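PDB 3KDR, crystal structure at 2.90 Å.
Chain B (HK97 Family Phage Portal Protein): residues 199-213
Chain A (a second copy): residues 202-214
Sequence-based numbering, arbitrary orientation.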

ATOM      1  N   GLU B 199     -36.467  29.457   9.018  1.00 16.12           N
ATOM      2  CA  GLU B 199     -35.271  28.835   8.482  1.00 15.94           C
ATOM      3  C   GLU B 199     -35.390  27.366   8.737  1.00 15.86           C
ATOM      4  O   GLU B 199     -35.825  27.008   9.815  1.00 16.32           O
ATOM      5  CB  GLU B 199     -34.064  29.311   9.231  1.00 15.52           C
ATOM      6  CG  GLU B 199     -34.009  30.792   9.330  1.00 17.21           C
ATOM      7  CD  GLU B 199     -32.759  31.319  10.067  1.00 17.84           C
ATOM      8  OE1 GLU B 199     -32.107  30.554  10.808  1.00 14.15           O
ATOM      9  OE2 GLU B 199     -32.440  32.523   9.900  1.00 17.62           O
ATOM     10  N   VAL B 200     -35.021  26.522   7.765  1.00 15.31           N
ATOM     11  CA  VAL B 200     -34.897  25.114   8.044  1.00 14.89           C
ATOM     12  C   VAL B 200     -33.474  24.814   8.510  1.00 15.36           C
ATOM     13  O   VAL B 200     -32.506  25.440   8.086  1.00 14.91           O
ATOM     14  CB  VAL B 200     -35.337  24.134   6.896  1.00 15.05           C
ATOM     15  CG1 VAL B 200     -36.393  24.755   5.969  1.00 13.16           C
ATOM     16  CG2 VAL B 200     -34.170  23.584   6.189  1.00 11.68           C
ATOM     17  N   HIS B 201     -33.386  23.866   9.431  1.00 15.70           N
ATOM     18  CA  HIS B 201     -32.145  23.431   9.960  1.00 15.74           C
ATOM     19  C   HIS B 201     -32.252  21.956  10.054  1.00 16.02           C
ATOM     20  O   HIS B 201     -33.241  21.417  10.555  1.00 15.39           O
ATOM     21  CB  HIS B 201     -31.952  24.040  11.340  1.00 16.31           C
ATOM     22  CG  HIS B 201     -31.477  25.450  11.291  1.00 17.09           C
ATOM     23  ND1 HIS B 201     -32.315  26.529  11.424  1.00 20.68           N
ATOM     24  CD2 HIS B 201     -30.255  25.961  11.047  1.00 17.78           C
ATOM     25  CE1 HIS B 201     -31.613  27.643  11.300  1.00 18.52           C
ATOM     26  NE2 HIS B 201     -30.365  27.324  11.044  1.00 14.70           N
ATOM     27  N   GLU B 202     -31.238  21.295   9.540  1.00 17.00           N
ATOM     28  CA  GLU B 202     -31.227  19.861   9.534  1.00 17.91           C
ATOM     29  C   GLU B 202     -30.370  19.409  10.650  1.00 16.97           C
ATOM     30  O   GLU B 202     -29.382  20.006  10.924  1.00 15.66           O
ATOM     31  CB  GLU B 202     -30.784  19.310   8.189  1.00 18.62           C
ATOM     32  CG  GLU B 202     -29.384  19.642   7.795  1.00 23.05           C
ATOM     33  CD  GLU B 202     -29.226  19.612   6.287  1.00 29.78           C
ATOM     34  OE1 GLU B 202     -30.115  19.023   5.607  1.00 32.47           O
ATOM     35  OE2 GLU B 202     -28.215  20.164   5.787  1.00 33.89           O
ATOM     36  N   HIS B 203     -30.829  18.360  11.314  1.00 18.02           N
ATOM     37  CA  HIS B 203     -30.211  17.810  12.500  1.00 18.68           C
ATOM     38  C   HIS B 203     -30.200  16.306  12.343  1.00 18.90           C
ATOM     39  O   HIS B 203     -30.851  15.770  11.454  1.00 19.40           O
ATOM     40  CB  HIS B 203     -31.022  18.202  13.731  1.00 19.19           C
ATOM     41  CG  HIS B 203     -31.084  19.680  13.946  1.00 20.30           C
ATOM     42  ND1 HIS B 203     -29.984  20.411  14.332  1.00 20.63           N
ATOM     43  CD2 HIS B 203     -32.092  20.568  13.770  1.00 19.61           C
ATOM     44  CE1 HIS B 203     -30.321  21.684  14.402  1.00 21.11           C
ATOM     45  NE2 HIS B 203     -31.593  21.806  14.064  1.00 19.72           N
ATOM     46  N   GLU B 204     -29.452  15.641  13.218  1.00 19.23           N
ATOM     47  CA  GLU B 204     -29.320  14.180  13.265  1.00 18.89           C
ATOM     48  C   GLU B 204     -28.918  13.645  11.914  1.00 19.56           C
ATOM     49  O   GLU B 204     -29.601  12.813  11.324  1.00 19.25           O
ATOM     50  CB  GLU B 204     -30.610  13.522  13.747  1.00 18.51           C
ATOM     51  CG  GLU B 204     -30.960  13.851  15.183  1.00 16.48           C
ATOM     52  CD  GLU B 204     -30.232  13.008  16.167  1.00 13.89           C
ATOM     53  OE1 GLU B 204     -29.280  12.352  15.790  1.00 15.96           O
ATOM     54  OE2 GLU B 204     -30.601  12.959  17.328  1.00 12.34           O
HETATM   55  N   MSE B 205     -27.798  14.148  11.434  1.00 20.28           N
HETATM   56  CA  MSE B 205     -27.292  13.770  10.139  1.00 21.05           C
HETATM   57  C   MSE B 205     -26.697  12.380  10.182  1.00 20.21           C
HETATM   58  O   MSE B 205     -25.795  12.130  10.970  1.00 20.17           O
HETATM   59  CB  MSE B 205     -26.195  14.751   9.756  1.00 22.39           C
HETATM   60  CG  MSE B 205     -25.967  14.858   8.298  1.00 26.84           C
HETATM   61 SE   MSE B 205     -27.505  15.785   7.596  1.00 37.80          SE
HETATM   62  CE  MSE B 205     -26.817  15.920   5.758  1.00 35.56           C
ATOM     63  N   ALA B 206     -27.151  11.495   9.299  1.00 19.87           N
ATOM     64  CA  ALA B 206     -26.757  10.068   9.323  1.00 19.16           C
ATOM     65  C   ALA B 206     -25.265   9.861   9.261  1.00 18.89           C
ATOM     66  O   ALA B 206     -24.561  10.562   8.553  1.00 19.12           O
ATOM     67  CB  ALA B 206     -27.384   9.324   8.203  1.00 18.88           C
ATOM     68  N   LYS B 207     -24.806   8.866  10.009  1.00 18.87           N
ATOM     69  CA  LYS B 207     -23.406   8.426  10.050  1.00 18.50           C
ATOM     70  C   LYS B 207     -23.218   7.396   8.960  1.00 18.36           C
ATOM     71  O   LYS B 207     -23.581   6.241   9.132  1.00 18.48           O
ATOM     72  CB  LYS B 207     -23.071   7.798  11.424  1.00 18.77           C
ATOM     73  CG  LYS B 207     -22.884   8.812  12.584  1.00 17.57           C
ATOM     74  CD  LYS B 207     -21.781   9.763  12.205  1.00 18.81           C
ATOM     75  CE  LYS B 207     -21.270  10.595  13.313  1.00 20.38           C
ATOM     76  NZ  LYS B 207     -19.856  10.820  12.990  1.00 21.61           N
ATOM     77  N   GLU B 208     -22.686   7.859   7.831  1.00 18.12           N
ATOM     78  CA  GLU B 208     -22.565   7.104   6.560  1.00 16.85           C
ATOM     79  C   GLU B 208     -21.732   5.824   6.706  1.00 15.89           C
ATOM     80  O   GLU B 208     -22.095   4.765   6.225  1.00 14.39           O
ATOM     81  CB  GLU B 208     -21.825   8.023   5.578  1.00 16.91           C
ATOM     82  CG  GLU B 208     -21.954   7.780   4.111  1.00 15.65           C
ATOM     83  CD  GLU B 208     -20.977   8.674   3.327  1.00 16.29           C
ATOM     84  OE1 GLU B 208     -21.267   9.145   2.202  1.00 20.66           O
ATOM     85  OE2 GLU B 208     -19.882   8.928   3.831  1.00 14.89           O
ATOM     86  N   ASN B 209     -20.594   5.935   7.368  1.00 15.06           N
ATOM     87  CA  ASN B 209     -19.702   4.809   7.410  1.00 15.28           C
ATOM     88  C   ASN B 209     -20.270   3.661   8.207  1.00 14.20           C
ATOM     89  O   ASN B 209     -19.973   2.531   7.947  1.00 14.69           O
ATOM     90  CB  ASN B 209     -18.311   5.205   7.926  1.00 15.67           C
ATOM     91  CG  ASN B 209     -17.460   5.965   6.882  1.00 16.43           C
ATOM     92  OD1 ASN B 209     -17.752   5.986   5.678  1.00 19.09           O
ATOM     93  ND2 ASN B 209     -16.394   6.583   7.359  1.00 16.41           N
ATOM     94  N   LEU B 210     -21.084   3.962   9.180  1.00 13.49           N
ATOM     95  CA  LEU B 210     -21.677   2.954  10.028  1.00 13.05           C
ATOM     96  C   LEU B 210     -22.717   2.153   9.294  1.00 12.61           C
ATOM     97  O   LEU B 210     -22.854   0.972   9.516  1.00 13.48           O
ATOM     98  CB  LEU B 210     -22.344   3.641  11.193  1.00 13.28           C
ATOM     99  CG  LEU B 210     -22.578   2.907  12.486  1.00 13.35           C
ATOM    100  CD1 LEU B 210     -21.322   2.798  13.255  1.00 14.71           C
ATOM    101  CD2 LEU B 210     -23.552   3.742  13.259  1.00 15.08           C
ATOM    102  N   LEU B 211     -23.501   2.802   8.453  1.00 12.20           N
ATOM    103  CA  LEU B 211     -24.423   2.078   7.600  1.00 11.21           C
ATOM    104  C   LEU B 211     -23.655   1.218   6.609  1.00 11.11           C
ATOM    105  O   LEU B 211     -23.991   0.060   6.428  1.00 12.04           O
ATOM    106  CB  LEU B 211     -25.332   3.027   6.857  1.00 10.58           C
ATOM    107  CG  LEU B 211     -26.379   3.726   7.697  1.00  9.27           C
ATOM    108  CD1 LEU B 211     -26.978   4.739   6.794  1.00  9.51           C
ATOM    109  CD2 LEU B 211     -27.477   2.797   8.217  1.00  6.21           C
ATOM    110  N   ILE B 212     -22.638   1.764   5.965  1.00 10.29           N
ATOM    111  CA  ILE B 212     -21.860   0.975   5.026  1.00 10.31           C
ATOM    112  C   ILE B 212     -21.253  -0.237   5.687  1.00 11.31           C
ATOM    113  O   ILE B 212     -21.367  -1.332   5.226  1.00 11.74           O
ATOM    114  CB  ILE B 212     -20.654   1.750   4.429  1.00 10.23           C
ATOM    115  CG1 ILE B 212     -21.074   2.644   3.272  1.00 10.49           C
ATOM    116  CG2 ILE B 212     -19.604   0.786   3.915  1.00  6.97           C
ATOM    117  CD1 ILE B 212     -20.211   3.882   3.117  1.00  8.19           C
ATOM    118  N   GLU B 213     -20.555  -0.013   6.771  1.00 12.82           N
ATOM    119  CA  GLU B 213     -19.768  -1.048   7.419  1.00 13.63           C
ATOM    120  C   GLU B 213     -20.712  -2.005   8.057  1.00 13.09           C
ATOM    121  O   GLU B 213     -20.483  -3.183   8.097  1.00 12.41           O
ATOM    122  CB  GLU B 213     -18.886  -0.420   8.505  1.00 14.04           C
ATOM    123  CG  GLU B 213     -17.509  -1.014   8.596  1.00 19.11           C
ATOM    124  CD  GLU B 213     -16.687  -0.884   7.285  1.00 25.96           C
ATOM    125  OE1 GLU B 213     -16.423   0.265   6.833  1.00 30.33           O
ATOM    126  OE2 GLU B 213     -16.291  -1.938   6.710  1.00 28.88           O
TER
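Chain A, residues 202-214: EHEMAKENLLIEG

Chain A repeats the fold of chain B: an extended segment, a short bend and then a helix. In chain A a strand ends at Met A205 and the helix runs from 208 to 214; in chain B the strand begins at Glu B199 and the helix spans 208 to 213. Both helices continue beyond these stretches, and Lys A207 and Lys B207 each hold the N-cap position. Glu A204 (phi/psi 61/60) and Glu B204 (53/57) both adopt left-handed backbone conformations, and chain B turns a corner there. The two copies run in nearly the same direction. Their strands make an angle of 15° (signed crossing angle 15°) with axes 7.6 Å apart at closest approach, and their helices lie 12° from parallel at 9.5 Å. Such strand spacing is too wide for backbone pairing, so side chains fill the gap. The register is offset: the CA of Glu B202 is 7.1 Å from the CA of His A203, and the CA of Glu B208 is 6.2 Å from the CA of Leu A210.

Along the strands, Val B200 points toward chain A and sets its CG2 3.1 Å from the ring centroid of His A203, only 10° off the ring normal. A compact branched side chain suits this CH-pi contact, because a methyl group can rest squarely on a flat ring face. Glu B202 lies at the edge of the same ring, near its plane, and reaches beyond it to the backbone: Glu A204 N donates a hydrogen bond to Glu B202 OE1 at 2.6 Å. A long acidic side chain is well suited to span the gap and accept from an amide. The cost is a neighbouring like charge, with Glu B202 OE1 4.3 Å from Glu A204 OE2.

Glu B208 plays a comparable part at the start of the chain A helix, where the first amides lack partners from a preceding turn. Its extended side chain (chi1 and chi2 both t) brings OE1 to 3.3 Å from Asn A209 N, a weak hydrogen bond, and to 3.4 Å from Lys A207 CB.

Farther along, the contact between the helices becomes apolar. Leu A210 CD1 packs 3.7 Å from Leu B211 CB and 4.1 Å from Ile B212 CG1, branched aliphatic groups that exclude water without demanding polar partners. Ile B212 CD1 also lies 3.9 Å from Glu A213 CG, a methylene that offers an apolar surface despite the residue's charge. Together the two stretches bury 708 Å².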

ATOM      1  N   GLU A 202     -29.985  25.131  -0.009  1.00 15.23           N
ATOM      2  CA  GLU A 202     -29.985  23.685  -0.226  1.00 15.60           C
ATOM      3  C   GLU A 202     -29.775  22.938   1.067  1.00 15.44           C
ATOM      4  O   GLU A 202     -28.890  23.281   1.817  1.00 15.82           O
ATOM      5  CB  GLU A 202     -28.837  23.316  -1.119  1.00 15.86           C
ATOM      6  CG  GLU A 202     -29.018  23.721  -2.550  1.00 17.67           C
ATOM      7  CD  GLU A 202     -27.687  23.709  -3.236  1.00 21.67           C
ATOM      8  OE1 GLU A 202     -27.505  22.869  -4.142  1.00 25.80           O
ATOM      9  OE2 GLU A 202     -26.796  24.504  -2.826  1.00 22.91           O
ATOM     10  N   HIS A 203     -30.579  21.916   1.316  1.00 15.58           N
ATOM     11  CA  HIS A 203     -30.474  21.085   2.533  1.00 15.70           C
ATOM     12  C   HIS A 203     -30.494  19.613   2.156  1.00 15.62           C
ATOM     13  O   HIS A 203     -30.930  19.261   1.070  1.00 15.58           O
ATOM     14  CB  HIS A 203     -31.662  21.351   3.458  1.00 15.99           C
ATOM     15  CG  HIS A 203     -31.844  22.792   3.792  1.00 15.04           C
ATOM     16  ND1 HIS A 203     -31.052  23.430   4.708  1.00 13.33           N
ATOM     17  CD2 HIS A 203     -32.717  23.716   3.327  1.00 15.44           C
ATOM     18  CE1 HIS A 203     -31.432  24.691   4.800  1.00 17.27           C
ATOM     19  NE2 HIS A 203     -32.452  24.890   3.979  1.00 15.93           N
ATOM     20  N   GLU A 204     -30.046  18.744   3.054  1.00 15.41           N
ATOM     21  CA  GLU A 204     -30.060  17.319   2.778  1.00 15.03           C
ATOM     22  C   GLU A 204     -29.204  16.932   1.575  1.00 14.37           C
ATOM     23  O   GLU A 204     -29.684  16.348   0.605  1.00 13.02           O
ATOM     24  CB  GLU A 204     -31.478  16.845   2.535  1.00 15.22           C
ATOM     25  CG  GLU A 204     -32.395  17.163   3.649  1.00 16.66           C
ATOM     26  CD  GLU A 204     -32.828  15.953   4.383  1.00 20.46           C
ATOM     27  OE1 GLU A 204     -34.042  15.729   4.381  1.00 25.15           O
ATOM     28  OE2 GLU A 204     -31.988  15.219   4.952  1.00 22.01           O
HETATM   29  N   MSE A 205     -27.920  17.228   1.678  1.00 13.99           N
HETATM   30  CA  MSE A 205     -26.984  16.833   0.665  1.00 14.11           C
HETATM   31  C   MSE A 205     -26.730  15.353   0.725  1.00 12.83           C
HETATM   32  O   MSE A 205     -26.326  14.817   1.769  1.00 12.34           O
HETATM   33  CB  MSE A 205     -25.644  17.536   0.869  1.00 15.54           C
HETATM   34  CG  MSE A 205     -25.725  19.057   0.860  1.00 19.87           C
HETATM   35 SE   MSE A 205     -26.334  19.721  -0.882  1.00 31.03          SE
HETATM   36  CE  MSE A 205     -24.795  19.117  -1.988  1.00 25.94           C
ATOM     37  N   ALA A 206     -26.877  14.729  -0.445  1.00 11.44           N
ATOM     38  CA  ALA A 206     -26.770  13.295  -0.638  1.00  9.86           C
ATOM     39  C   ALA A 206     -25.432  12.775  -0.203  1.00  8.71           C
ATOM     40  O   ALA A 206     -24.426  13.432  -0.375  1.00  8.55           O
ATOM     41  CB  ALA A 206     -27.009  12.970  -2.098  1.00  9.54           C
ATOM     42  N   LYS A 207     -25.442  11.575   0.359  1.00  8.29           N
ATOM     43  CA  LYS A 207     -24.237  10.835   0.746  1.00  7.93           C
ATOM     44  C   LYS A 207     -23.745   9.962  -0.391  1.00  7.78           C
ATOM     45  O   LYS A 207     -24.302   8.920  -0.637  1.00  8.79           O
ATOM     46  CB  LYS A 207     -24.584   9.910   1.899  1.00  7.69           C
ATOM     47  CG  LYS A 207     -25.082  10.596   3.124  1.00  6.98           C
ATOM     48  CD  LYS A 207     -24.080  11.638   3.486  1.00  8.33           C
ATOM     49  CE  LYS A 207     -23.947  11.874   4.951  1.00  9.55           C
ATOM     50  NZ  LYS A 207     -22.758  12.779   5.087  1.00 10.75           N
ATOM     51  N   GLU A 208     -22.704  10.370  -1.082  1.00  7.55           N
ATOM     52  CA  GLU A 208     -22.338   9.695  -2.307  1.00  7.47           C
ATOM     53  C   GLU A 208     -21.715   8.344  -2.005  1.00  7.58           C
ATOM     54  O   GLU A 208     -21.980   7.369  -2.671  1.00  7.69           O
ATOM     55  CB  GLU A 208     -21.428  10.560  -3.206  1.00  7.09           C
ATOM     56  CG  GLU A 208     -20.355  11.263  -2.457  1.00  7.64           C
ATOM     57  CD  GLU A 208     -19.230  11.836  -3.316  1.00  6.75           C
ATOM     58  OE1 GLU A 208     -19.460  12.166  -4.495  1.00  5.43           O
ATOM     59  OE2 GLU A 208     -18.110  11.982  -2.771  1.00  2.73           O
ATOM     60  N   ASN A 209     -20.895   8.259  -0.986  1.00  7.85           N
ATOM     61  CA  ASN A 209     -20.249   6.982  -0.736  1.00  7.88           C
ATOM     62  C   ASN A 209     -21.276   5.909  -0.479  1.00  7.81           C
ATOM     63  O   ASN A 209     -21.229   4.823  -1.021  1.00  7.08           O
ATOM     64  CB  ASN A 209     -19.328   7.089   0.454  1.00  7.81           C
ATOM     65  CG  ASN A 209     -18.125   7.983   0.194  1.00  8.86           C
ATOM     66  OD1 ASN A 209     -17.765   8.318  -0.945  1.00 10.94           O
ATOM     67  ND2 ASN A 209     -17.488   8.371   1.267  1.00 11.06           N
ATOM     68  N   LEU A 210     -22.236   6.241   0.350  1.00  8.18           N
ATOM     69  CA  LEU A 210     -23.274   5.311   0.660  1.00  8.39           C
ATOM     70  C   LEU A 210     -24.042   4.939  -0.609  1.00  8.48           C
ATOM     71  O   LEU A 210     -24.617   3.870  -0.687  1.00  9.45           O
ATOM     72  CB  LEU A 210     -24.190   5.939   1.676  1.00  8.65           C
ATOM     73  CG  LEU A 210     -25.272   5.062   2.270  1.00  7.58           C
ATOM     74  CD1 LEU A 210     -24.756   4.521   3.501  1.00  6.99           C
ATOM     75  CD2 LEU A 210     -26.439   5.947   2.540  1.00  6.04           C
ATOM     76  N   LEU A 211     -24.104   5.829  -1.576  1.00  8.09           N
ATOM     77  CA  LEU A 211     -24.682   5.473  -2.853  1.00  8.59           C
ATOM     78  C   LEU A 211     -23.724   4.621  -3.708  1.00  9.36           C
ATOM     79  O   LEU A 211     -24.153   3.728  -4.415  1.00 10.66           O
ATOM     80  CB  LEU A 211     -25.038   6.729  -3.646  1.00  8.55           C
ATOM     81  CG  LEU A 211     -26.321   7.459  -3.271  1.00  7.88           C
ATOM     82  CD1 LEU A 211     -26.383   8.560  -4.237  1.00  8.03           C
ATOM     83  CD2 LEU A 211     -27.588   6.590  -3.348  1.00  3.61           C
ATOM     84  N   ILE A 212     -22.438   4.940  -3.707  1.00  9.05           N
ATOM     85  CA  ILE A 212     -21.469   4.225  -4.512  1.00  8.04           C
ATOM     86  C   ILE A 212     -21.293   2.830  -3.973  1.00  9.31           C
ATOM     87  O   ILE A 212     -21.242   1.871  -4.734  1.00  9.89           O
ATOM     88  CB  ILE A 212     -20.098   4.841  -4.386  1.00  7.78           C
ATOM     89  CG1 ILE A 212     -19.961   6.062  -5.275  1.00  8.73           C
ATOM     90  CG2 ILE A 212     -19.059   3.857  -4.739  1.00  3.59           C
ATOM     91  CD1 ILE A 212     -18.972   7.111  -4.752  1.00  4.91           C
ATOM     92  N   GLU A 213     -21.182   2.706  -2.651  1.00  9.67           N
ATOM     93  CA  GLU A 213     -21.046   1.389  -2.011  1.00  9.65           C
ATOM     94  C   GLU A 213     -22.345   0.623  -2.087  1.00  8.72           C
ATOM     95  O   GLU A 213     -22.370  -0.553  -2.365  1.00  8.72           O
ATOM     96  CB  GLU A 213     -20.690   1.544  -0.543  1.00 10.16           C
ATOM     97  CG  GLU A 213     -19.402   2.279  -0.358  1.00 14.04           C
ATOM     98  CD  GLU A 213     -18.214   1.527  -0.971  1.00 18.32           C
ATOM     99  OE1 GLU A 213     -18.141   0.312  -0.653  1.00 21.46           O
ATOM    100  OE2 GLU A 213     -17.385   2.129  -1.735  1.00 16.54           O
ATOM    101  N   GLY A 214     -23.436   1.308  -1.846  1.00  7.51           N
ATOM    102  CA  GLY A 214     -24.702   0.673  -1.902  1.00  7.62           C
ATOM    103  C   GLY A 214     -24.996   0.029  -3.225  1.00  7.54           C
ATOM    104  O   GLY A 214     -25.685  -0.984  -3.280  1.00  7.79           O
TER